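Side-chain contacts in cyclic GMP-AMP synthase-like receptor (Tribolium castaneum, PDB 7LT2), which senses cytosolic double-stranded RNA and makes the cyclic dinucleotide 2',3'-cGAMP from ATP and GTP, setting off innate immune responses: residues Gly23-Leu28 against Gly57-Gly62; Gln38-Thr41 against Leu45-Ala48; Asp117-Lys120 against Asn126-Leu129; Asp203-Asn208 against Pro220-Val225. One frame throughout, in Å; residues are numbered along the deposited sequence.

Contact 1 of 4, residues Gly23-Leu28 against Gly57-Gly62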
loop_
_atom_site.group_PDB
_atom_site.type_symbol
_atom_site.label_atom_id
_atom_site.label_comp_id
_atom_site.label_asym_id
_atom_site.label_seq_id
_atom_site.Cartn_x
_atom_site.Cartn_y
_atom_site.Cartn_z
ATOM N N GLY A 23 3.674 -4.037 -17.937
ATOM C CA GLY A 23 3.387 -3.001 -18.918
ATOM C C GLY A 23 2.567 -1.861 -18.344
ATOM O O GLY A 23 2.843 -0.689 -18.608
ATOM N N ASN A 24 1.551 -2.186 -17.548
ATOM C CA ASN A 24 0.766 -1.130 -16.915
ATOM C C ASN A 24 1.618 -0.315 -15.952
ATOM O O ASN A 24 1.457 0.907 -15.864
ATOM C CB ASN A 24 -0.454 -1.728 -16.211
ATOM C CG ASN A 24 -1.540 -2.097 -17.188
ATOM O OD1 ASN A 24 -2.123 -1.221 -17.829
ATOM N ND2 ASN A 24 -1.808 -3.398 -17.333
ATOM N N LYS A 25 2.552 -0.965 -15.248
ATOM C CA LYS A 25 3.443 -0.220 -14.363
ATOM C C LYS A 25 4.320 0.747 -15.147
ATOM O O LYS A 25 4.510 1.891 -14.727
ATOM C CB LYS A 25 4.308 -1.170 -13.535
ATOM C CG LYS A 25 3.556 -1.872 -12.407
ATOM C CD LYS A 25 4.485 -2.755 -11.581
ATOM C CE LYS A 25 3.725 -3.475 -10.474
ATOM N NZ LYS A 25 4.571 -4.518 -9.821
ATOM N N GLN A 26 4.869 0.314 -16.284
ATOM C CA GLN A 26 5.719 1.219 -17.059
ATOM C C GLN A 26 4.939 2.447 -17.516
ATOM O O GLN A 26 5.450 3.574 -17.472
ATOM C CB GLN A 26 6.317 0.490 -18.263
ATOM C CG GLN A 26 7.312 -0.610 -17.919
ATOM C CD GLN A 26 8.193 -0.986 -19.100
ATOM O OE1 GLN A 26 8.167 -2.117 -19.578
ATOM N NE2 GLN A 26 8.974 -0.030 -19.575
ATOM N N ILE A 27 3.702 2.243 -17.966
ATOM C CA ILE A 27 2.867 3.356 -18.407
ATOM C C ILE A 27 2.554 4.283 -17.241
ATOM O O ILE A 27 2.730 5.502 -17.329
ATOM C CB ILE A 27 1.573 2.830 -19.047
ATOM C CG1 ILE A 27 1.868 2.173 -20.396
ATOM C CG2 ILE A 27 0.546 3.956 -19.155
ATOM C CD1 ILE A 27 0.683 1.400 -20.950
ATOM N N LEU A 28 2.053 3.713 -16.142
ATOM C CA LEU A 28 1.644 4.518 -14.997
ATOM C C LEU A 28 2.819 5.284 -14.405
ATOM O O LEU A 28 2.683 6.453 -14.035
ATOM C CB LEU A 28 1.005 3.621 -13.937
ATOM C CG LEU A 28 -0.366 3.044 -14.298
ATOM C CD1 LEU A 28 -0.716 1.874 -13.390
ATOM C CD2 LEU A 28 -1.432 4.128 -14.216
ATOM N N GLY A 57 0.967 -0.446 -2.084
ATOM C CA GLY A 57 -0.296 -1.150 -2.219
ATOM C C GLY A 57 -0.099 -2.582 -2.683
ATOM O O GLY A 57 0.996 -3.023 -3.003
ATOM N N SER A 58 -1.222 -3.307 -2.710
ATOM C CA SER A 58 -1.159 -4.732 -3.031
ATOM C C SER A 58 -0.744 -4.979 -4.478
ATOM O O SER A 58 -0.071 -5.979 -4.767
ATOM C CB SER A 58 -2.508 -5.400 -2.732
ATOM O OG SER A 58 -3.531 -4.910 -3.580
ATOM N N PHE A 59 -1.120 -4.088 -5.397
ATOM C CA PHE A 59 -0.685 -4.227 -6.786
ATOM C C PHE A 59 0.841 -4.274 -6.886
ATOM O O PHE A 59 1.404 -5.147 -7.556
ATOM C CB PHE A 59 -1.266 -3.084 -7.628
ATOM C CG PHE A 59 -0.809 -3.085 -9.063
ATOM C CD1 PHE A 59 -0.972 -4.208 -9.856
ATOM C CD2 PHE A 59 -0.228 -1.958 -9.622
ATOM C CE1 PHE A 59 -0.556 -4.209 -11.176
ATOM C CE2 PHE A 59 0.192 -1.951 -10.940
ATOM C CZ PHE A 59 0.027 -3.078 -11.718
ATOM N N TYR A 60 1.531 -3.353 -6.206
ATOM C CA TYR A 60 2.987 -3.330 -6.272
ATOM C C TYR A 60 3.642 -4.361 -5.358
ATOM O O TYR A 60 4.826 -4.669 -5.547
ATOM C CB TYR A 60 3.508 -1.925 -5.955
ATOM C CG TYR A 60 3.626 -1.072 -7.198
ATOM C CD1 TYR A 60 2.544 -0.332 -7.662
ATOM C CD2 TYR A 60 4.810 -1.030 -7.926
ATOM C CE1 TYR A 60 2.641 0.442 -8.807
ATOM C CE2 TYR A 60 4.919 -0.255 -9.071
ATOM C CZ TYR A 60 3.831 0.470 -9.511
ATOM O OH TYR A 60 3.940 1.232 -10.653
ATOM N N ASP A 61 2.909 -4.895 -4.379
ATOM C CA ASP A 61 3.399 -6.023 -3.594
ATOM C C ASP A 61 3.232 -7.355 -4.306
ATOM O O ASP A 61 3.745 -8.367 -3.814
ATOM C CB ASP A 61 2.670 -6.120 -2.250
ATOM C CG ASP A 61 3.167 -5.116 -1.236
ATOM O OD1 ASP A 61 4.323 -4.648 -1.362
ATOM O OD2 ASP A 61 2.398 -4.803 -0.302
ATOM N N GLY A 62 2.523 -7.387 -5.431
ATOM C CA GLY A 62 2.241 -8.666 -6.056
ATOM C C GLY A 62 1.185 -9.470 -5.334
ATOM O O GLY A 62 1.161 -10.700 -5.451
HETATM O O HOH W 1 6.330 -4.258 -7.825
HETATM O O HOH W 2 3.458 -6.649 -8.615
#
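Lys25 and Tyr60 mark the nearest approach of the two backbones, yet their CA atoms lie 8.7 Å apart, a gap bridged by the side chains. Residues 23-28 are regular helix, with Ile27 N bonded to Gly23 O and Leu28 N to Asn24 O; residues 57-62 hold a short helical turn that ends in a Schellman motif at Gly62. Lys25 spans the gap, extended beyond CG, and runs alongside both aromatic side chains, pointing the other way. Its CE lies over one face of each ring, 3.8 Å from the Tyr60 centroid and 4.1 Å from the Phe59 centroid, in two CH-pi contacts. Nearer its root, Lys25 CG rests 3.7 Å from Phe59 CE2. The ammonium adds an off-centre cation-pi contact, with Lys25 NZ 4.5 Å from the Tyr60 centroid and 32° off the ring normal; toward Phe59 it is too distant for more than weak attraction. Two waters, each 2.7 Å from Lys25 NZ, bridge the ammonium to Phe59 O and Tyr60 O of the turn. Tyr60 OH bonds to Glu29, one helical turn beyond Lys25, and the Tyr60 ring meets Phe71 edge-to-face. The lysine thus ties helix 18-42 to the turn after strand 50-56, where Gly57 and Ser58, the latter an ATP-binding residue by similarity, match the Gly-Ser motif of nucleotidyltransferases.

Contact 2 of 4, residues Gln38-Thr41 against Leu45-Ala48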
loop_
_atom_site.group_PDB
_atom_site.type_symbol
_atom_site.label_atom_id
_atom_site.label_comp_id
_atom_site.label_asym_id
_atom_site.label_seq_id
_atom_site.Cartn_x
_atom_site.Cartn_y
_atom_site.Cartn_z
ATOM N N GLN A 38 6.173 18.309 -13.364
ATOM C CA GLN A 38 5.415 19.554 -13.456
ATOM C C GLN A 38 5.158 20.143 -12.076
ATOM O O GLN A 38 5.183 21.368 -11.909
ATOM C CB GLN A 38 4.102 19.319 -14.205
ATOM C CG GLN A 38 3.323 20.596 -14.528
ATOM C CD GLN A 38 3.954 21.411 -15.646
ATOM O OE1 GLN A 38 5.018 21.067 -16.167
ATOM N NE2 GLN A 38 3.295 22.503 -16.019
ATOM N N MET A 39 4.923 19.289 -11.073
ATOM C CA MET A 39 4.775 19.772 -9.702
ATOM C C MET A 39 6.003 20.560 -9.254
ATOM O O MET A 39 5.876 21.598 -8.591
ATOM C CB MET A 39 4.528 18.604 -8.749
ATOM C CG MET A 39 3.162 17.946 -8.870
ATOM S SD MET A 39 3.033 16.453 -7.854
ATOM C CE MET A 39 3.186 17.130 -6.199
ATOM N N LYS A 40 7.200 20.081 -9.607
ATOM C CA LYS A 40 8.424 20.785 -9.235
ATOM C C LYS A 40 8.466 22.190 -9.826
ATOM O O LYS A 40 8.990 23.117 -9.195
ATOM C CB LYS A 40 9.648 19.985 -9.688
ATOM C CG LYS A 40 9.827 18.640 -9.008
ATOM C CD LYS A 40 11.018 17.912 -9.633
ATOM C CE LYS A 40 11.300 16.585 -8.951
ATOM N NZ LYS A 40 12.430 15.871 -9.631
ATOM N N THR A 41 7.928 22.372 -11.039
ATOM C CA THR A 41 7.935 23.700 -11.650
ATOM C C THR A 41 7.012 24.674 -10.929
ATOM O O THR A 41 7.177 25.891 -11.080
ATOM C CB THR A 41 7.527 23.636 -13.125
ATOM O OG1 THR A 41 6.112 23.414 -13.228
ATOM C CG2 THR A 41 8.270 22.529 -13.846
ATOM N N LEU A 45 9.743 24.980 -2.979
ATOM C CA LEU A 45 9.854 24.244 -1.724
ATOM C C LEU A 45 9.579 22.759 -1.933
ATOM O O LEU A 45 10.260 21.912 -1.340
ATOM C CB LEU A 45 8.903 24.827 -0.679
ATOM C CG LEU A 45 8.900 24.155 0.700
ATOM C CD1 LEU A 45 10.304 24.016 1.277
ATOM C CD2 LEU A 45 8.003 24.939 1.661
ATOM N N PHE A 46 8.600 22.416 -2.779
ATOM C CA PHE A 46 8.396 21.006 -3.099
ATOM C C PHE A 46 9.612 20.426 -3.799
ATOM O O PHE A 46 10.030 19.304 -3.497
ATOM C CB PHE A 46 7.157 20.795 -3.971
ATOM C CG PHE A 46 7.053 19.390 -4.526
ATOM C CD1 PHE A 46 6.811 18.318 -3.682
ATOM C CD2 PHE A 46 7.236 19.141 -5.878
ATOM C CE1 PHE A 46 6.733 17.018 -4.180
ATOM C CE2 PHE A 46 7.160 17.842 -6.382
ATOM C CZ PHE A 46 6.905 16.787 -5.530
ATOM N N LYS A 47 10.191 21.171 -4.744
ATOM C CA LYS A 47 11.366 20.655 -5.436
ATOM C C LYS A 47 12.503 20.405 -4.457
ATOM O O LYS A 47 13.215 19.400 -4.562
ATOM C CB LYS A 47 11.800 21.620 -6.538
ATOM C CG LYS A 47 12.893 21.058 -7.438
ATOM C CD LYS A 47 13.223 22.027 -8.551
ATOM C CE LYS A 47 14.241 21.431 -9.512
ATOM N NZ LYS A 47 14.345 22.267 -10.730
ATOM N N ALA A 48 12.663 21.294 -3.470
ATOM C CA ALA A 48 13.724 21.125 -2.482
ATOM C C ALA A 48 13.452 19.939 -1.563
ATOM O O ALA A 48 14.374 19.186 -1.232
ATOM C CB ALA A 48 13.887 22.409 -1.665
#
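Apolar and aromatic contacts between Met39, Lys40 and Phe46 dominate this junction of two consecutive helices, whose closest CA atoms, those of Lys40 and Lys47, are 4.8 Å apart. Met39 touches the Phe46 ring in two places. Its CB lies 3.6 Å from Phe46 CE2, while the chain bends at chi3 (65°) and brings the methyl CE back over one ring face, 4.1 Å from the centroid and 22° off the normal. That is a CH-pi contact; Met39 SD stands farther out and oblique to the same ring, completing a Met-aromatic pair. Lys40 CG also meets the ring, 3.8 Å from Phe46 CE2. Aliphatic packing is confined to the lysines, with Lys40 CB 4.1 Å from Lys47 CG.

No polar side-chain bond links the two segments. Thr41 OG1 donates to Gln38 O at 2.6 Å, in the carbonyl plane and on a lone pair; Lys40 NZ pairs with Glu37, and Phe46 N is bonded to Asp43 OD2. Phe46 also packs on Trp137 and Leu141 of helix 131-147 and on Ile75 and Leu77 of strand 70-77. This is the packing of two consecutive helices, 18-42 and 44-49, across a tight break in the chain, with Phe46 wedged into the core of the nucleotidyltransferase domain.

Contact 3 of 4, residues Asp117-Lys120 against Asn126-Leu129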
loop_
_atom_site.group_PDB
_atom_site.type_symbol
_atom_site.label_atom_id
_atom_site.label_comp_id
_atom_site.label_asym_id
_atom_site.label_seq_id
_atom_site.Cartn_x
_atom_site.Cartn_y
_atom_site.Cartn_z
ATOM N N ASP A 117 8.774 29.507 4.037
ATOM C CA ASP A 117 7.385 29.270 4.396
ATOM C C ASP A 117 7.136 27.862 4.930
ATOM O O ASP A 117 5.973 27.477 5.085
ATOM C CB ASP A 117 6.469 29.540 3.194
ATOM C CG ASP A 117 6.388 31.021 2.826
ATOM O OD1 ASP A 117 6.652 31.883 3.690
ATOM O OD2 ASP A 117 6.046 31.322 1.663
ATOM N N PHE A 118 8.189 27.091 5.227
ATOM C CA PHE A 118 7.987 25.719 5.690
ATOM C C PHE A 118 7.183 25.682 6.986
ATOM O O PHE A 118 6.246 24.888 7.125
ATOM C CB PHE A 118 9.331 25.003 5.873
ATOM C CG PHE A 118 9.193 23.555 6.278
ATOM C CD1 PHE A 118 9.052 22.570 5.314
ATOM C CD2 PHE A 118 9.195 23.183 7.614
ATOM C CE1 PHE A 118 8.910 21.236 5.673
ATOM C CE2 PHE A 118 9.051 21.849 7.980
ATOM C CZ PHE A 118 8.909 20.875 7.007
ATOM N N ARG A 119 7.539 26.531 7.953
ATOM C CA ARG A 119 6.823 26.547 9.223
ATOM C C ARG A 119 5.341 26.854 9.019
ATOM O O ARG A 119 4.471 26.137 9.527
ATOM C CB ARG A 119 7.471 27.561 10.173
ATOM C CG ARG A 119 6.794 27.654 11.525
ATOM C CD ARG A 119 7.550 28.577 12.480
ATOM N NE ARG A 119 8.690 27.917 13.112
ATOM C CZ ARG A 119 9.933 28.386 13.115
ATOM N NH1 ARG A 119 10.247 29.523 12.516
ATOM N NH2 ARG A 119 10.880 27.709 13.755
ATOM N N LYS A 120 5.035 27.919 8.267
ATOM C CA LYS A 120 3.642 28.283 8.017
ATOM C C LYS A 120 2.874 27.143 7.371
ATOM O O LYS A 120 1.700 26.918 7.688
ATOM C CB LYS A 120 3.550 29.506 7.101
ATOM C CG LYS A 120 4.036 30.818 7.638
ATOM C CD LYS A 120 3.700 31.894 6.611
ATOM C CE LYS A 120 4.792 32.922 6.503
ATOM N NZ LYS A 120 6.065 32.282 6.105
ATOM N N ASN A 126 4.850 24.704 18.456
ATOM C CA ASN A 126 6.092 24.080 18.910
ATOM C C ASN A 126 6.801 23.305 17.805
ATOM O O ASN A 126 7.605 22.409 18.092
ATOM C CB ASN A 126 5.853 23.173 20.124
ATOM C CG ASN A 126 5.321 23.936 21.323
ATOM O OD1 ASN A 126 6.038 24.726 21.937
ATOM N ND2 ASN A 126 4.058 23.698 21.667
ATOM N N ASP A 127 6.517 23.641 16.546
ATOM C CA ASP A 127 7.217 23.080 15.384
ATOM C C ASP A 127 7.012 21.570 15.265
ATOM O O ASP A 127 7.922 20.830 14.882
ATOM C CB ASP A 127 8.707 23.427 15.411
ATOM C CG ASP A 127 8.977 24.865 14.998
ATOM O OD1 ASP A 127 8.034 25.535 14.524
ATOM O OD2 ASP A 127 10.129 25.328 15.146
ATOM N N PHE A 128 5.805 21.108 15.586
ATOM C CA PHE A 128 5.420 19.730 15.313
ATOM C C PHE A 128 4.883 19.625 13.894
ATOM O O PHE A 128 4.081 20.461 13.466
ATOM C CB PHE A 128 4.365 19.242 16.304
ATOM C CG PHE A 128 4.927 18.803 17.623
ATOM C CD1 PHE A 128 5.336 17.494 17.811
ATOM C CD2 PHE A 128 5.041 19.697 18.678
ATOM C CE1 PHE A 128 5.851 17.081 19.028
ATOM C CE2 PHE A 128 5.555 19.288 19.897
ATOM C CZ PHE A 128 5.961 17.981 20.071
ATOM N N LEU A 129 5.339 18.606 13.169
ATOM C CA LEU A 129 4.796 18.312 11.850
ATOM C C LEU A 129 3.318 17.976 11.970
ATOM O O LEU A 129 2.926 17.148 12.796
ATOM C CB LEU A 129 5.546 17.138 11.221
ATOM C CG LEU A 129 6.501 17.358 10.050
ATOM C CD1 LEU A 129 6.892 16.004 9.444
ATOM C CD2 LEU A 129 5.909 18.281 8.988
#
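Arg119 and Asp127 join in a side-on, two-pronged salt bridge. Arg119 NE donates to Asp127 OD1 at 2.8 Å and Arg119 NH2 to Asp127 OD2 at 2.9 Å, with N-H...O angles of 173° and 176°. Each carboxylate oxygen accepts on its syn lone pair, and both lie in the guanidinium plane. Since the two flat groups are nearly coplanar, a pair of almost straight bonds fixes their mutual rotation. The arginine reaches this position through an extended chi1 and chi2 followed by a bend at chi3 (-81°), which presents the NE edge to the aspartate.

The bridge fastens the first turn of helix 118-122 to the connection leading to helix 131-147, inside the nucleotidyltransferase domain. That connection is also held by strand 95-100, through backbone hydrogen bonds of Asp127 with Leu100 and of Leu129 with Leu98. Arg119 NH2 has a second acidic partner in Asp104, so this nitrogen serves two carboxylates, which would help balance the charge and fix the guanidinium; Arg119 NH1 is hydrogen-bonded too, outside the two segments. Asp117, although at the N-cap position, makes no capping bond with its side chain. Leu129 O is taken by Trp240 NE1. Apolar contact is slight and oblique: Leu129 CD2 lies 4.4 Å from Phe118 CZ, and the Phe118 ring stacks with that of Phe122.

Contact 4 of 4, residues Asp203-Asn208 against Pro220-Val225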
loop_
_atom_site.group_PDB
_atom_site.type_symbol
_atom_site.label_atom_id
_atom_site.label_comp_id
_atom_site.label_asym_id
_atom_site.label_seq_id
_atom_site.Cartn_x
_atom_site.Cartn_y
_atom_site.Cartn_z
ATOM N N ASP A 203 18.994 6.098 11.344
ATOM C CA ASP A 203 19.232 6.575 12.703
ATOM C C ASP A 203 17.947 6.944 13.430
ATOM O O ASP A 203 17.917 6.913 14.664
ATOM C CB ASP A 203 20.163 7.789 12.681
ATOM C CG ASP A 203 21.495 7.489 12.030
ATOM O OD1 ASP A 203 21.908 6.311 12.041
ATOM O OD2 ASP A 203 22.128 8.433 11.510
ATOM N N LYS A 204 16.892 7.299 12.702
ATOM C CA LYS A 204 15.645 7.746 13.304
ATOM C C LYS A 204 14.655 6.609 13.528
ATOM O O LYS A 204 13.541 6.867 13.997
ATOM C CB LYS A 204 15.000 8.828 12.431
ATOM C CG LYS A 204 15.968 9.918 11.984
ATOM C CD LYS A 204 16.687 10.549 13.167
ATOM C CE LYS A 204 17.882 11.376 12.708
ATOM N NZ LYS A 204 18.633 11.954 13.855
ATOM N N TRP A 205 15.037 5.376 13.210
ATOM C CA TRP A 205 14.134 4.237 13.344
ATOM C C TRP A 205 13.671 4.102 14.794
ATOM O O TRP A 205 14.505 4.118 15.708
ATOM C CB TRP A 205 14.845 2.964 12.883
ATOM C CG TRP A 205 13.969 1.743 12.751
ATOM C CD1 TRP A 205 13.477 0.972 13.763
ATOM C CD2 TRP A 205 13.518 1.137 11.531
ATOM N NE1 TRP A 205 12.731 -0.064 13.251
ATOM C CE2 TRP A 205 12.741 0.016 11.883
ATOM C CE3 TRP A 205 13.690 1.440 10.176
ATOM C CZ2 TRP A 205 12.137 -0.807 10.931
ATOM C CZ3 TRP A 205 13.086 0.621 9.230
ATOM C CH2 TRP A 205 12.326 -0.490 9.613
ATOM N N PRO A 206 12.367 3.970 15.045
ATOM C CA PRO A 206 11.878 3.942 16.434
ATOM C C PRO A 206 12.299 2.670 17.156
ATOM O O PRO A 206 12.318 1.583 16.573
ATOM C CB PRO A 206 10.353 4.016 16.274
ATOM C CG PRO A 206 10.094 3.454 14.909
ATOM C CD PRO A 206 11.269 3.887 14.067
ATOM N N ILE A 207 12.634 2.811 18.443
ATOM C CA ILE A 207 13.109 1.661 19.213
ATOM C C ILE A 207 12.151 1.295 20.344
ATOM O O ILE A 207 12.073 0.127 20.742
ATOM C CB ILE A 207 14.527 1.900 19.768
ATOM C CG1 ILE A 207 14.545 3.059 20.763
ATOM C CG2 ILE A 207 15.522 2.147 18.639
ATOM C CD1 ILE A 207 15.884 3.247 21.447
ATOM N N ASN A 208 11.416 2.270 20.874
ATOM C CA ASN A 208 10.613 2.039 22.078
ATOM C C ASN A 208 9.353 1.265 21.708
ATOM O O ASN A 208 8.328 1.840 21.342
ATOM C CB ASN A 208 10.267 3.357 22.762
ATOM C CG ASN A 208 9.629 3.154 24.121
ATOM O OD1 ASN A 208 9.580 2.036 24.637
ATOM N ND2 ASN A 208 9.146 4.239 24.716
ATOM N N PRO A 220 17.661 1.137 4.377
ATOM C CA PRO A 220 17.828 1.903 5.622
ATOM C C PRO A 220 16.695 2.865 5.919
ATOM O O PRO A 220 16.517 3.228 7.088
ATOM C CB PRO A 220 19.137 2.668 5.389
ATOM C CG PRO A 220 19.181 2.855 3.910
ATOM C CD PRO A 220 18.607 1.578 3.334
ATOM N N GLU A 221 15.938 3.296 4.916
ATOM C CA GLU A 221 14.999 4.395 5.085
ATOM C C GLU A 221 13.584 3.893 5.346
ATOM O O GLU A 221 13.177 2.827 4.880
ATOM C CB GLU A 221 15.002 5.310 3.858
ATOM C CG GLU A 221 16.341 5.986 3.623
ATOM C CD GLU A 221 16.391 6.792 2.344
ATOM O OE1 GLU A 221 15.358 6.896 1.653
ATOM O OE2 GLU A 221 17.475 7.328 2.029
ATOM N N PHE A 222 12.838 4.687 6.101
ATOM C CA PHE A 222 11.418 4.456 6.327
ATOM C C PHE A 222 10.732 5.810 6.245
ATOM O O PHE A 222 11.390 6.853 6.215
ATOM C CB PHE A 222 11.164 3.798 7.684
ATOM C CG PHE A 222 11.490 4.686 8.842
ATOM C CD1 PHE A 222 12.806 4.886 9.229
ATOM C CD2 PHE A 222 10.485 5.337 9.535
ATOM C CE1 PHE A 222 13.114 5.716 10.288
ATOM C CE2 PHE A 222 10.787 6.173 10.601
ATOM C CZ PHE A 222 12.104 6.361 10.978
ATOM N N PHE A 223 9.403 5.814 6.207
ATOM C CA PHE A 223 8.727 7.099 6.125
ATOM C C PHE A 223 7.470 7.106 6.979
ATOM O O PHE A 223 6.983 6.066 7.432
ATOM C CB PHE A 223 8.419 7.509 4.665
ATOM C CG PHE A 223 7.661 6.488 3.848
ATOM C CD1 PHE A 223 8.332 5.485 3.164
ATOM C CD2 PHE A 223 6.286 6.593 3.695
ATOM C CE1 PHE A 223 7.637 4.570 2.377
ATOM C CE2 PHE A 223 5.584 5.693 2.910
ATOM C CZ PHE A 223 6.262 4.675 2.252
ATOM N N ILE A 224 6.989 8.316 7.248
ATOM C CA ILE A 224 5.765 8.519 8.010
ATOM C C ILE A 224 4.686 9.008 7.059
ATOM O O ILE A 224 4.956 9.711 6.076
ATOM C CB ILE A 224 5.950 9.494 9.195
ATOM C CG1 ILE A 224 6.332 10.901 8.710
ATOM C CG2 ILE A 224 6.960 8.924 10.187
ATOM C CD1 ILE A 224 6.480 11.945 9.849
ATOM N N VAL A 225 3.454 8.618 7.360
ATOM C CA VAL A 225 2.303 8.794 6.477
ATOM C C VAL A 225 1.250 9.591 7.238
ATOM O O VAL A 225 1.015 9.324 8.426
ATOM C CB VAL A 225 1.766 7.431 6.008
ATOM C CG1 VAL A 225 0.533 7.588 5.143
ATOM C CG2 VAL A 225 2.844 6.675 5.239
#
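Phe222 CG sits between its backbone N and carbonyl carbon (chi1 67°), which directs the ring from the strand toward residues 203-208. Trp205 carries CG opposite its backbone N (chi1 -170°), and this brings the six-membered part of the indole across the phenyl group. The ring planes are 68° apart, with centroids separated by 5.4 Å. Their closest atoms are Trp205 CE3 and Phe222 CD1, at 3.7 Å; further out on the indole, Trp205 CZ3 rests 4.0 Å from Phe222 CB. The outer atoms of the phenyl ring, CZ and CE1, meet main chain: Phe222 CZ comes within 3.4 Å of Lys204 O, and Phe222 CE1 lies 3.5 Å from Trp205 N. Pro206 approaches from the opposing direction, its CD 4.0 Å from Phe222 CZ. The ring is therefore lodged against three successive residues, Lys204 to Pro206, by van der Waals contact. Trp205 NE1 is satisfied by Arg211 O, which holds the indole from its polar side. Trp205 also meets Phe244, a GTP-binding residue by similarity, next to helix 245-251. Strand 222-225 itself runs antiparallel between strands 188-200 and 240-243, so this contact seats the loop that follows strand 188-200 on the central sheet.

In the fold
Along the chain, contact 2 is nested within the loop closed by contact 1, and contacts 3 and 4 follow in series. Contacts 1 and 2 share helix 18-42, their centres 25 Å apart. From contact 2 the path continues by packing: Leu45 CD2 lies 4.1 Å from Phe118 CA in contact 3, and Leu129 CD1 of contact 3 lies 4.1 Å from Ile224 CD1 in contact 4. Contacts 3 and 4, centres 20 Å apart, both belong to the nucleotidyltransferase domain. Contact 1 includes Ser58 and contact 4 adjoins Phe244 and Gln247, all assigned to nucleotide binding by similarity, so both lie beside the probable active site, while contact 2 lies away from it.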